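Local coordinates for titin (Homo sapiens, PDB 6H4L), which forms part of the giant sarcomeric filament of muscle, this Ig-like domain being the M4 module of its M-band segment, at residues 4-9 against 84-89. Residues are numbered along the deposited sequence; the frame is centred on the assembly and turned at random.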
loop_
_atom_site.group_PDB
_atom_site.type_symbol
_atom_site.label_atom_id
_atom_site.label_comp_id
_atom_site.label_asym_id
_atom_site.label_seq_id
_atom_site.Cartn_x
_atom_site.Cartn_y
_atom_site.Cartn_z
ATOM N N THR A 4 19.532 6.248 -17.529
ATOM C CA THR A 4 18.177 6.505 -17.054
ATOM C C THR A 4 18.148 7.745 -16.166
ATOM O O THR A 4 18.702 7.740 -15.070
ATOM C CB THR A 4 17.618 5.299 -16.257
ATOM O OG1 THR A 4 17.612 4.131 -17.090
ATOM C CG2 THR A 4 16.206 5.578 -15.772
ATOM N N LEU A 5 17.509 8.808 -16.648
ATOM C CA LEU A 5 17.378 10.031 -15.868
ATOM C C LEU A 5 16.433 9.824 -14.683
ATOM O O LEU A 5 15.563 8.940 -14.709
ATOM C CB LEU A 5 16.851 11.165 -16.745
ATOM C CG LEU A 5 17.733 11.559 -17.933
ATOM C CD1 LEU A 5 16.994 12.508 -18.861
ATOM C CD2 LEU A 5 19.026 12.189 -17.441
ATOM N N ASP A 6 16.599 10.638 -13.646
ATOM C CA ASP A 6 15.638 10.626 -12.543
ATOM C C ASP A 6 14.234 10.867 -13.082
ATOM O O ASP A 6 14.049 11.600 -14.051
ATOM C CB ASP A 6 15.962 11.703 -11.507
ATOM C CG ASP A 6 17.193 11.384 -10.694
ATOM O OD1 ASP A 6 17.688 10.241 -10.779
ATOM O OD2 ASP A 6 17.656 12.285 -9.958
ATOM N N HIS A 7 13.238 10.263 -12.446
ATOM C CA HIS A 7 11.867 10.421 -12.904
ATOM C C HIS A 7 10.870 10.213 -11.772
ATOM O O HIS A 7 11.164 9.539 -10.791
ATOM C CB HIS A 7 11.566 9.444 -14.049
ATOM C CG HIS A 7 11.644 7.999 -13.658
ATOM N ND1 HIS A 7 10.619 7.353 -12.999
ATOM C CD2 HIS A 7 12.627 7.081 -13.819
ATOM C CE1 HIS A 7 10.964 6.094 -12.783
ATOM N NE2 HIS A 7 12.177 5.903 -13.270
ATOM N N ALA A 8 9.695 10.811 -11.932
ATOM C CA ALA A 8 8.617 10.691 -10.960
ATOM C C ALA A 8 8.163 9.239 -10.820
ATOM O O ALA A 8 8.215 8.455 -11.773
ATOM C CB ALA A 8 7.449 11.562 -11.368
ATOM N N PRO A 9 7.684 8.885 -9.631
ATOM C CA PRO A 9 7.202 7.516 -9.466
ATOM C C PRO A 9 6.062 7.210 -10.439
ATOM O O PRO A 9 5.210 8.073 -10.693
ATOM C CB PRO A 9 6.664 7.525 -8.031
ATOM C CG PRO A 9 7.436 8.614 -7.340
ATOM C CD PRO A 9 7.580 9.681 -8.392
ATOM N N THR A 84 6.423 9.064 -3.351
ATOM C CA THR A 84 6.909 10.411 -3.651
ATOM C C THR A 84 8.422 10.448 -3.818
ATOM O O THR A 84 9.162 9.797 -3.092
ATOM C CB THR A 84 6.525 11.391 -2.517
ATOM O OG1 THR A 84 5.102 11.366 -2.322
ATOM C CG2 THR A 84 6.954 12.821 -2.850
ATOM N N ASN A 85 8.880 11.216 -4.792
ATOM C CA ASN A 85 10.269 11.654 -4.808
ATOM C C ASN A 85 10.309 13.105 -5.288
ATOM O O ASN A 85 9.261 13.720 -5.503
ATOM C CB ASN A 85 11.184 10.700 -5.609
ATOM C CG ASN A 85 10.947 10.751 -7.114
ATOM O OD1 ASN A 85 10.241 11.621 -7.618
ATOM N ND2 ASN A 85 11.560 9.809 -7.842
ATOM N N TYR A 86 11.499 13.673 -5.433
ATOM C CA TYR A 86 11.574 15.094 -5.760
ATOM C C TYR A 86 10.982 15.424 -7.131
ATOM O O TYR A 86 10.633 16.570 -7.400
ATOM C CB TYR A 86 13.006 15.611 -5.622
ATOM C CG TYR A 86 13.914 15.317 -6.797
ATOM C CD1 TYR A 86 14.078 16.250 -7.812
ATOM C CD2 TYR A 86 14.641 14.132 -6.866
ATOM C CE1 TYR A 86 14.921 16.007 -8.882
ATOM C CE2 TYR A 86 15.508 13.881 -7.938
ATOM C CZ TYR A 86 15.636 14.827 -8.938
ATOM O OH TYR A 86 16.480 14.601 -10.012
ATOM N N LYS A 87 10.855 14.407 -7.981
ATOM C CA LYS A 87 10.313 14.569 -9.325
ATOM C C LYS A 87 8.791 14.544 -9.412
ATOM O O LYS A 87 8.225 15.056 -10.381
ATOM C CB LYS A 87 10.871 13.489 -10.254
ATOM C CG LYS A 87 12.278 13.742 -10.713
ATOM C CD LYS A 87 12.295 14.959 -11.632
ATOM C CE LYS A 87 13.523 15.002 -12.491
ATOM N NZ LYS A 87 13.413 16.139 -13.441
ATOM N N GLY A 88 8.127 13.920 -8.436
ATOM C CA GLY A 88 6.680 13.832 -8.467
ATOM C C GLY A 88 6.103 12.809 -7.518
ATOM O O GLY A 88 6.775 12.365 -6.594
ATOM N N GLU A 89 4.858 12.439 -7.763
ATOM C CA GLU A 89 4.184 11.498 -6.881
ATOM C C GLU A 89 3.212 10.630 -7.659
ATOM O O GLU A 89 2.714 11.022 -8.712
ATOM C CB GLU A 89 3.454 12.254 -5.768
ATOM C CG GLU A 89 2.231 13.020 -6.211
ATOM C CD GLU A 89 1.389 13.500 -5.034
ATOM O OE1 GLU A 89 1.808 13.303 -3.872
ATOM O OE2 GLU A 89 0.301 14.065 -5.274
HETATM O O HOH W 1 3.875 10.124 -11.687
#
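Asn85, the first residue of a type I beta turn that ends at Gly88, reaches across to the N-terminal strand with both polar atoms of its amide bonded. From CB the chain takes the crowded position, CG lying between the backbone N and the carbonyl carbon (chi1 71°), and this lays the amide alongside the Pro9 ring, the two side chains running past each other in opposite directions. Asn85 CG is 3.8 Å from Pro9 CD. Asn85 OD1 turns back into its own turn: it accepts from Lys87 N at 2.9 Å, an Asx turn, and weakly from Gly88 N. The same oxygen also lies against Pro9 CD, 3.4 Å from Asn85 OD1. Asn85 ND2 gives one N-H to His7 O at 3.0 Å, nearly straight at 173°; that oxygen lies in the amide plane, although the nitrogen stands above the carbonyl plane. ND2 also bonds to Pro36 O, so two carbonyls fix the rotation of the group. In the immunoglobulin I-set sandwich this turn is the hairpin between strands 77-85 and 88-98 of one sheet, and the contact ties it to edge strand 7-11 of the other, which pairs with strand 26-35. Ala8 CB rests on Gly88 CA at 3.8 Å, the bare CA of the glycine letting the two backbones come this close. Lys87 CB packs against Ala8 N, and chi1 sets Lys87 CG over one face of the Tyr86 ring, near its rim; the bend at chi2 then leads the chain on, with Lys87 CE passing Asp6 O at 3.8 Å. At the exposed margin Tyr86 OH donates to the anti lone pair of Asp6 OD2, 2.6 Å between the two oxygens, with carboxylate and ring planes 79° apart.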